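Local coordinates for TCP pilus virulence regulatory protein (Vibrio cholerae, PDB 4MLO), which probably activates transcription of virulence genes, including those of the toxin-coregulated pilus, as an AraC-family DNA-binding regulator that holds a bound fatty acid, at residues 217-229 against 242-255. Residues are numbered along the deposited sequence; the frame is centred on the assembly and turned at random. Where two conformers were deposited one is given.
Sequences INSIRISYSISLM and QSGFASVSYFSTVF
Phe-255 fits as a knob into a hole formed by Ile-222, Ser-225, Ile-226 and Met-229. Met-229 comes from the opposite direction, and its CE lies 3.5 Å from Phe-255 CE2. Rotation about CB-CG1 (chi2 -59°) puts Ile-222 CD1 among three aromatic side chains, 3.5 Å from Phe-245 CZ and also against Phe-251 and Phe-255, while CG1 packs on Val-254 CG1. Ser-225 OG lies near the planes of the Phe-251 and Phe-255 rings, at their edges, 3.4 Å from Phe-251 CE1. In this apolar setting OG donates to Ile-222 O at 2.7 Å, a carbonyl that also accepts from Ile-226 N. The segments belong to helices 213-230 and 248-259; helix 236-242 lies between them in sequence. Helices 236-242 and 248-259 form a helix-turn-helix, consistent with the second of the two in AraC-family DNA-binding domains, and their turn passes over helix 213-230. Gly-244, at positive phi, ends helix 236-242 in a Schellman motif. Ser-247 OG accepts from Tyr-250 N and so N-caps helix 248-259. The Arg-221 guanidinium is sandwiched, with Ile-217 CG2 over one face and Gly-244 O over the other, 3.2 Å from its plane. NH1 meets Gly-244 O at a poor angle for a hydrogen bond; NE hydrogen-bonds to Ile-182 O. Ser-243 O is buried against the Arg-221 chain, 3.1 Å from CG, with no polar partner in the model. Asn-218 ND2 donates almost straight to Tyr-250 OH (3.2 Å, 171°), its amide turned 70° from the ring.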
ATOM      1  N   ILE A 217      14.510  -4.164  -4.557  1.00  9.62           N
ATOM      2  CA  ILE A 217      14.447  -5.472  -3.901  1.00  7.35           C
ATOM      3  C   ILE A 217      14.316  -5.297  -2.399  1.00  8.34           C
ATOM      4  O   ILE A 217      13.485  -5.945  -1.755  1.00  8.30           O
ATOM      5  CB  ILE A 217      15.681  -6.322  -4.248  1.00 10.11           C
ATOM      6  CG1 ILE A 217      15.813  -6.472  -5.776  1.00 10.75           C
ATOM      7  CG2 ILE A 217      15.630  -7.680  -3.502  1.00 13.42           C
ATOM      8  CD1 ILE A 217      14.649  -7.177  -6.458  1.00 11.27           C
ATOM      9  N   ASN A 218      15.069  -4.365  -1.835  1.00  8.82           N
ATOM     10  CA  ASN A 218      14.983  -4.145  -0.400  1.00 10.92           C
ATOM     11  C   ASN A 218      13.594  -3.661   0.016  1.00 13.17           C
ATOM     12  O   ASN A 218      13.074  -4.069   1.065  1.00 11.27           O
ATOM     13  CB  ASN A 218      16.037  -3.130   0.012  1.00  9.01           C
ATOM     14  CG  ASN A 218      17.434  -3.727   0.138  1.00 12.94           C
ATOM     15  OD1 ASN A 218      17.611  -4.926   0.174  1.00 17.22           O
ATOM     16  ND2 ASN A 218      18.422  -2.857   0.238  1.00 15.88           N
ATOM     17  N   SER A 219      12.963  -2.826  -0.805  1.00 11.75           N
ATOM     18  CA  SER A 219      11.632  -2.320  -0.473  0.50  9.75           C
ATOM     19  C   SER A 219      10.602  -3.441  -0.463  1.00  9.01           C
ATOM     20  O   SER A 219       9.762  -3.505   0.432  1.00 10.22           O
ATOM     21  CB  SER A 219      11.227  -1.186  -1.434  0.50 15.44           C
ATOM     22  OG  SER A 219      10.767  -1.623  -2.712  0.50  4.03           O
ATOM     23  N   ILE A 220      10.656  -4.349  -1.439  1.00  9.26           N
ATOM     24  CA  ILE A 220       9.742  -5.489  -1.457  1.00 10.42           C
ATOM     25  C   ILE A 220       9.985  -6.388  -0.251  1.00  9.10           C
ATOM     26  O   ILE A 220       9.028  -6.882   0.378  1.00  9.91           O
ATOM     27  CB  ILE A 220       9.886  -6.247  -2.785  1.00 11.05           C
ATOM     28  CG1 ILE A 220       9.488  -5.329  -3.955  1.00 10.69           C
ATOM     29  CG2 ILE A 220       9.050  -7.568  -2.771  1.00 12.71           C
ATOM     30  CD1 ILE A 220       9.859  -5.927  -5.283  1.00 10.96           C
ATOM     31  N   ARG A 221      11.258  -6.573   0.127  1.00  8.99           N
ATOM     32  CA  ARG A 221      11.597  -7.377   1.305  1.00 10.39           C
ATOM     33  C   ARG A 221      11.112  -6.731   2.600  1.00  9.99           C
ATOM     34  O   ARG A 221      10.682  -7.438   3.505  1.00 10.05           O
ATOM     35  CB  ARG A 221      13.097  -7.630   1.366  1.00  9.02           C
ATOM     36  CG  ARG A 221      13.596  -8.586   0.266  1.00  7.71           C
ATOM     37  CD  ARG A 221      15.099  -8.865   0.373  1.00 11.35           C
ATOM     38  NE  ARG A 221      15.457  -9.972  -0.534  1.00 10.48           N
ATOM     39  CZ  ARG A 221      16.630 -10.171  -1.096  1.00 12.42           C
ATOM     40  NH1 ARG A 221      17.650  -9.362  -0.893  1.00 10.67           N
ATOM     41  NH2 ARG A 221      16.767 -11.223  -1.922  1.00 11.45           N
ATOM     42  N   ILE A 222      11.129  -5.400   2.703  1.00  8.11           N
ATOM     43  CA  ILE A 222      10.586  -4.777   3.921  1.00  8.27           C
ATOM     44  C   ILE A 222       9.091  -5.024   4.024  1.00 11.77           C
ATOM     45  O   ILE A 222       8.546  -5.288   5.109  1.00 11.53           O
ATOM     46  CB  ILE A 222      10.909  -3.269   3.953  1.00  8.74           C
ATOM     47  CG1 ILE A 222      12.403  -2.998   4.212  1.00 12.84           C
ATOM     48  CG2 ILE A 222      10.062  -2.500   5.023  1.00 12.36           C
ATOM     49  CD1 ILE A 222      12.968  -3.560   5.516  1.00 10.34           C
ATOM     50  N   SER A 223       8.383  -4.894   2.919  1.00  9.41           N
ATOM     51  CA  SER A 223       6.953  -5.106   3.002  0.50 11.18           C
ATOM     52  C   SER A 223       6.636  -6.569   3.305  1.00 11.22           C
ATOM     53  O   SER A 223       5.666  -6.847   4.011  1.00 13.62           O
ATOM     54  CB  SER A 223       6.305  -4.581   1.732  0.50 13.61           C
ATOM     55  OG  SER A 223       6.442  -3.160   1.717  0.50 13.69           O
ATOM     56  N   TYR A 224       7.484  -7.505   2.865  1.00 11.64           N
ATOM     57  CA  TYR A 224       7.348  -8.894   3.285  1.00  8.85           C
ATOM     58  C   TYR A 224       7.531  -9.037   4.796  1.00 12.64           C
ATOM     59  O   TYR A 224       6.739  -9.720   5.469  1.00 12.15           O
ATOM     60  CB  TYR A 224       8.346  -9.739   2.480  1.00  9.31           C
ATOM     61  CG  TYR A 224       8.224 -11.234   2.605  1.00 13.20           C
ATOM     62  CD1 TYR A 224       8.855 -11.912   3.603  1.00 14.41           C
ATOM     63  CD2 TYR A 224       7.570 -11.973   1.621  1.00 23.67           C
ATOM     64  CE1 TYR A 224       8.777 -13.306   3.706  1.00 16.31           C
ATOM     65  CE2 TYR A 224       7.485 -13.372   1.727  1.00 19.25           C
ATOM     66  CZ  TYR A 224       8.084 -14.009   2.800  1.00 26.53           C
ATOM     67  OH  TYR A 224       8.044 -15.398   2.944  1.00 36.09           O
ATOM     68  N   SER A 225       8.537  -8.362   5.365  1.00 11.95           N
ATOM     69  CA  SER A 225       8.754  -8.445   6.812  1.00  9.95           C
ATOM     70  C   SER A 225       7.558  -7.879   7.587  1.00  8.98           C
ATOM     71  O   SER A 225       7.227  -8.373   8.675  1.00 10.63           O
ATOM     72  CB  SER A 225      10.050  -7.719   7.202  1.00 11.06           C
ATOM     73  OG  SER A 225       9.958  -6.296   7.235  1.00 13.21           O
ATOM     74  N   ILE A 226       6.968  -6.806   7.075  1.00  9.96           N
ATOM     75  CA  ILE A 226       5.796  -6.207   7.706  1.00 10.27           C
ATOM     76  C   ILE A 226       4.656  -7.207   7.690  1.00 11.66           C
ATOM     77  O   ILE A 226       4.005  -7.450   8.702  1.00 15.30           O
ATOM     78  CB  ILE A 226       5.444  -4.880   7.008  1.00 12.87           C
ATOM     79  CG1 ILE A 226       6.457  -3.826   7.422  1.00 18.13           C
ATOM     80  CG2 ILE A 226       4.074  -4.405   7.399  1.00 14.42           C
ATOM     81  CD1 ILE A 226       6.440  -2.614   6.537  1.00 15.46           C
ATOM     82  N   SER A 227       4.445  -7.863   6.538  1.00 11.81           N
ATOM     83  CA  SER A 227       3.439  -8.918   6.460  1.00 14.28           C
ATOM     84  C   SER A 227       3.685 -10.016   7.478  1.00 15.13           C
ATOM     85  O   SER A 227       2.733 -10.492   8.106  1.00 15.38           O
ATOM     86  CB  SER A 227       3.409  -9.507   5.053  1.00 18.13           C
ATOM     87  OG  SER A 227       2.905  -8.564   4.136  1.00 26.28           O
ATOM     88  N   LEU A 228       4.945 -10.441   7.666  1.00 12.90           N
ATOM     89  CA  LEU A 228       5.233 -11.471   8.663  1.00 10.20           C
ATOM     90  C   LEU A 228       4.913 -10.988  10.062  1.00 12.45           C
ATOM     91  O   LEU A 228       4.353 -11.738  10.881  1.00 16.20           O
ATOM     92  CB  LEU A 228       6.691 -11.892   8.611  1.00 15.28           C
ATOM     93  CG  LEU A 228       7.213 -12.638   7.417  1.00 17.99           C
ATOM     94  CD1 LEU A 228       8.690 -12.695   7.564  1.00 18.23           C
ATOM     95  CD2 LEU A 228       6.631 -14.046   7.403  1.00 25.99           C
ATOM     96  N   MET A 229       5.273  -9.748  10.374  1.00 13.15           N
ATOM     97  CA  MET A 229       4.954  -9.243  11.700  1.00 12.60           C
ATOM     98  C   MET A 229       3.452  -9.143  11.914  1.00 18.67           C
ATOM     99  O   MET A 229       2.967  -9.355  13.033  1.00 19.59           O
ATOM    100  CB  MET A 229       5.642  -7.892  11.913  1.00 13.47           C
ATOM    101  CG  MET A 229       7.151  -8.095  12.009  1.00 14.78           C
ATOM    102  SD  MET A 229       8.082  -6.595  12.406  1.00 19.09           S
ATOM    103  CE  MET A 229       8.458  -5.963  10.777  1.00 18.04           C
ATOM    104  N   GLN A 242      14.016 -14.683   7.064  1.00 10.28           N
ATOM    105  CA  GLN A 242      12.886 -15.132   6.265  0.50 13.20           C
ATOM    106  C   GLN A 242      12.591 -14.147   5.138  1.00 12.69           C
ATOM    107  O   GLN A 242      12.137 -14.535   4.060  1.00 11.68           O
ATOM    108  CB  GLN A 242      11.667 -15.324   7.175  0.50 13.16           C
ATOM    109  CG  GLN A 242      10.432 -15.858   6.485  0.50 17.85           C
ATOM    110  CD  GLN A 242      10.302 -17.366   6.530  0.50 25.87           C
ATOM    111  OE1 GLN A 242      10.913 -18.030   7.375  0.50 17.23           O
ATOM    112  NE2 GLN A 242       9.476 -17.920   5.626  0.50 21.07           N
ATOM    113  N   SER A 243      12.838 -12.868   5.363  1.00 11.10           N
ATOM    114  CA  SER A 243      12.533 -11.839   4.407  1.00  8.99           C
ATOM    115  C   SER A 243      13.634 -11.617   3.395  1.00  9.11           C
ATOM    116  O   SER A 243      13.464 -10.754   2.521  1.00 10.41           O
ATOM    117  CB  SER A 243      12.292 -10.530   5.141  1.00 11.98           C
ATOM    118  OG  SER A 243      11.225 -10.669   6.067  1.00 13.40           O
ATOM    119  N   GLY A 244      14.747 -12.349   3.488  1.00 10.84           N
ATOM    120  CA  GLY A 244      15.774 -12.322   2.470  1.00 11.69           C
ATOM    121  C   GLY A 244      16.909 -11.366   2.710  1.00 11.86           C
ATOM    122  O   GLY A 244      17.758 -11.195   1.812  1.00 13.22           O
ATOM    123  N   PHE A 245      16.995 -10.770   3.901  1.00 10.86           N
ATOM    124  CA  PHE A 245      18.123  -9.912   4.221  1.00  9.08           C
ATOM    125  C   PHE A 245      19.375 -10.721   4.597  1.00  9.36           C
ATOM    126  O   PHE A 245      19.303 -11.841   5.134  1.00 12.73           O
ATOM    127  CB  PHE A 245      17.707  -8.945   5.333  1.00 10.44           C
ATOM    128  CG  PHE A 245      16.685  -7.958   4.882  1.00  9.27           C
ATOM    129  CD1 PHE A 245      17.074  -6.856   4.121  1.00 16.34           C
ATOM    130  CD2 PHE A 245      15.332  -8.137   5.140  1.00 13.10           C
ATOM    131  CE1 PHE A 245      16.126  -5.941   3.666  1.00 16.70           C
ATOM    132  CE2 PHE A 245      14.379  -7.219   4.703  1.00 14.80           C
ATOM    133  CZ  PHE A 245      14.771  -6.134   3.966  1.00 12.67           C
ATOM    134  N   ALA A 246      20.533 -10.123   4.343  1.00 15.07           N
ATOM    135  CA  ALA A 246      21.799 -10.830   4.530  1.00 15.60           C
ATOM    136  C   ALA A 246      22.099 -11.039   6.001  1.00  8.90           C
ATOM    137  O   ALA A 246      22.792 -11.988   6.365  1.00 14.68           O
ATOM    138  CB  ALA A 246      22.939 -10.043   3.876  1.00 17.98           C
ATOM    139  N   SER A 247      21.550 -10.172   6.859  1.00 13.69           N
ATOM    140  CA  SER A 247      21.826 -10.180   8.287  1.00 13.95           C
ATOM    141  C   SER A 247      20.754  -9.335   8.964  1.00 12.27           C
ATOM    142  O   SER A 247      20.015  -8.601   8.305  1.00 12.70           O
ATOM    143  CB  SER A 247      23.191  -9.602   8.627  1.00 19.66           C
ATOM    144  OG  SER A 247      23.202  -8.243   8.271  1.00 14.23           O
ATOM    145  N   VAL A 248      20.688  -9.459  10.303  1.00 12.39           N
ATOM    146  CA  VAL A 248      19.799  -8.634  11.121  1.00 10.90           C
ATOM    147  C   VAL A 248      20.166  -7.166  11.026  1.00 14.52           C
ATOM    148  O   VAL A 248      19.287  -6.292  10.962  1.00 13.11           O
ATOM    149  CB  VAL A 248      19.827  -9.110  12.580  1.00 18.47           C
ATOM    150  CG1 VAL A 248      19.090  -8.107  13.479  1.00 24.65           C
ATOM    151  CG2 VAL A 248      19.195 -10.468  12.650  1.00 24.83           C
ATOM    152  N   SER A 249      21.452  -6.863  10.993  1.00 16.35           N
ATOM    153  CA  SER A 249      21.868  -5.469  10.933  0.50 16.37           C
ATOM    154  C   SER A 249      21.429  -4.826   9.627  1.00 12.95           C
ATOM    155  O   SER A 249      20.989  -3.679   9.604  1.00 13.71           O
ATOM    156  CB  SER A 249      23.384  -5.367  11.113  0.50 24.06           C
ATOM    157  OG  SER A 249      23.750  -5.734  12.430  0.50 23.04           O
ATOM    158  N   TYR A 250      21.520  -5.561   8.527  1.00 11.17           N
ATOM    159  CA  TYR A 250      21.090  -5.030   7.239  1.00 13.04           C
ATOM    160  C   TYR A 250      19.591  -4.770   7.244  1.00 12.08           C
ATOM    161  O   TYR A 250      19.131  -3.689   6.864  1.00 11.57           O
ATOM    162  CB  TYR A 250      21.477  -6.032   6.150  1.00 12.85           C
ATOM    163  CG  TYR A 250      21.439  -5.497   4.744  1.00 14.93           C
ATOM    164  CD1 TYR A 250      22.605  -5.375   3.999  1.00 39.08           C
ATOM    165  CD2 TYR A 250      20.255  -5.159   4.136  1.00 20.05           C
ATOM    166  CE1 TYR A 250      22.570  -4.885   2.699  1.00 43.88           C
ATOM    167  CE2 TYR A 250      20.221  -4.646   2.833  1.00 20.89           C
ATOM    168  CZ  TYR A 250      21.366  -4.519   2.139  1.00 30.11           C
ATOM    169  OH  TYR A 250      21.305  -4.016   0.869  1.00 24.50           O
ATOM    170  N   PHE A 251      18.818  -5.764   7.681  1.00 11.97           N
ATOM    171  CA  PHE A 251      17.383  -5.614   7.853  1.00  8.84           C
ATOM    172  C   PHE A 251      17.041  -4.386   8.678  1.00 10.77           C
ATOM    173  O   PHE A 251      16.234  -3.557   8.256  1.00  9.59           O
ATOM    174  CB  PHE A 251      16.819  -6.856   8.526  1.00 10.89           C
ATOM    175  CG  PHE A 251      15.402  -6.694   9.027  1.00 10.67           C
ATOM    176  CD1 PHE A 251      14.374  -6.385   8.165  1.00 12.29           C
ATOM    177  CD2 PHE A 251      15.094  -6.877  10.388  1.00 10.46           C
ATOM    178  CE1 PHE A 251      13.061  -6.282   8.626  1.00 12.00           C
ATOM    179  CE2 PHE A 251      13.821  -6.773  10.803  1.00 14.18           C
ATOM    180  CZ  PHE A 251      12.805  -6.474   9.937  1.00 12.26           C
ATOM    181  N   SER A 252      17.642  -4.266   9.859  1.00 14.66           N
ATOM    182  CA  SER A 252      17.312  -3.144  10.741  1.00 11.17           C
ATOM    183  C   SER A 252      17.598  -1.814  10.078  1.00 11.76           C
ATOM    184  O   SER A 252      16.809  -0.864  10.200  1.00 13.50           O
ATOM    185  CB  SER A 252      18.110  -3.238  12.050  1.00 18.93           C
ATOM    186  OG  SER A 252      17.846  -4.456  12.707  1.00 31.76           O
ATOM    187  N   THR A 253      18.728  -1.716   9.379  1.00 10.92           N
ATOM    188  CA  THR A 253      19.121  -0.465   8.734  1.00  9.60           C
ATOM    189  C   THR A 253      18.128  -0.054   7.635  1.00 11.86           C
ATOM    190  O   THR A 253      17.664   1.100   7.563  1.00 12.36           O
ATOM    191  CB  THR A 253      20.532  -0.614   8.162  1.00 13.92           C
ATOM    192  OG1 THR A 253      21.478  -0.908   9.206  1.00 17.79           O
ATOM    193  CG2 THR A 253      20.947   0.681   7.544  1.00 12.92           C
ATOM    194  N   VAL A 254      17.780  -0.999   6.760  1.00  9.58           N
ATOM    195  CA  VAL A 254      16.791  -0.714   5.728  1.00 11.22           C
ATOM    196  C   VAL A 254      15.404  -0.417   6.325  1.00 10.03           C
ATOM    197  O   VAL A 254      14.692   0.453   5.826  1.00 11.58           O
ATOM    198  CB  VAL A 254      16.737  -1.887   4.723  1.00 14.56           C
ATOM    199  CG1 VAL A 254      15.685  -1.612   3.661  1.00 16.52           C
ATOM    200  CG2 VAL A 254      18.116  -2.087   4.093  1.00 17.31           C
ATOM    201  N   PHE A 255      14.992  -1.142   7.387  1.00  9.75           N
ATOM    202  CA  PHE A 255      13.684  -0.928   7.998  1.00  8.48           C
ATOM    203  C   PHE A 255      13.609   0.483   8.577  1.00 11.19           C
ATOM    204  O   PHE A 255      12.629   1.205   8.353  1.00 11.96           O
ATOM    205  CB  PHE A 255      13.436  -1.995   9.057  1.00  8.68           C
ATOM    206  CG  PHE A 255      12.011  -2.066   9.536  1.00 11.73           C
ATOM    207  CD1 PHE A 255      11.548  -1.179  10.489  1.00 11.11           C
ATOM    208  CD2 PHE A 255      11.118  -2.955   9.003  1.00 12.35           C
ATOM    209  CE1 PHE A 255      10.251  -1.223  10.920  1.00 12.71           C
ATOM    210  CE2 PHE A 255       9.793  -2.995   9.430  1.00 11.34           C
ATOM    211  CZ  PHE A 255       9.366  -2.105  10.392  1.00 12.92           C
TER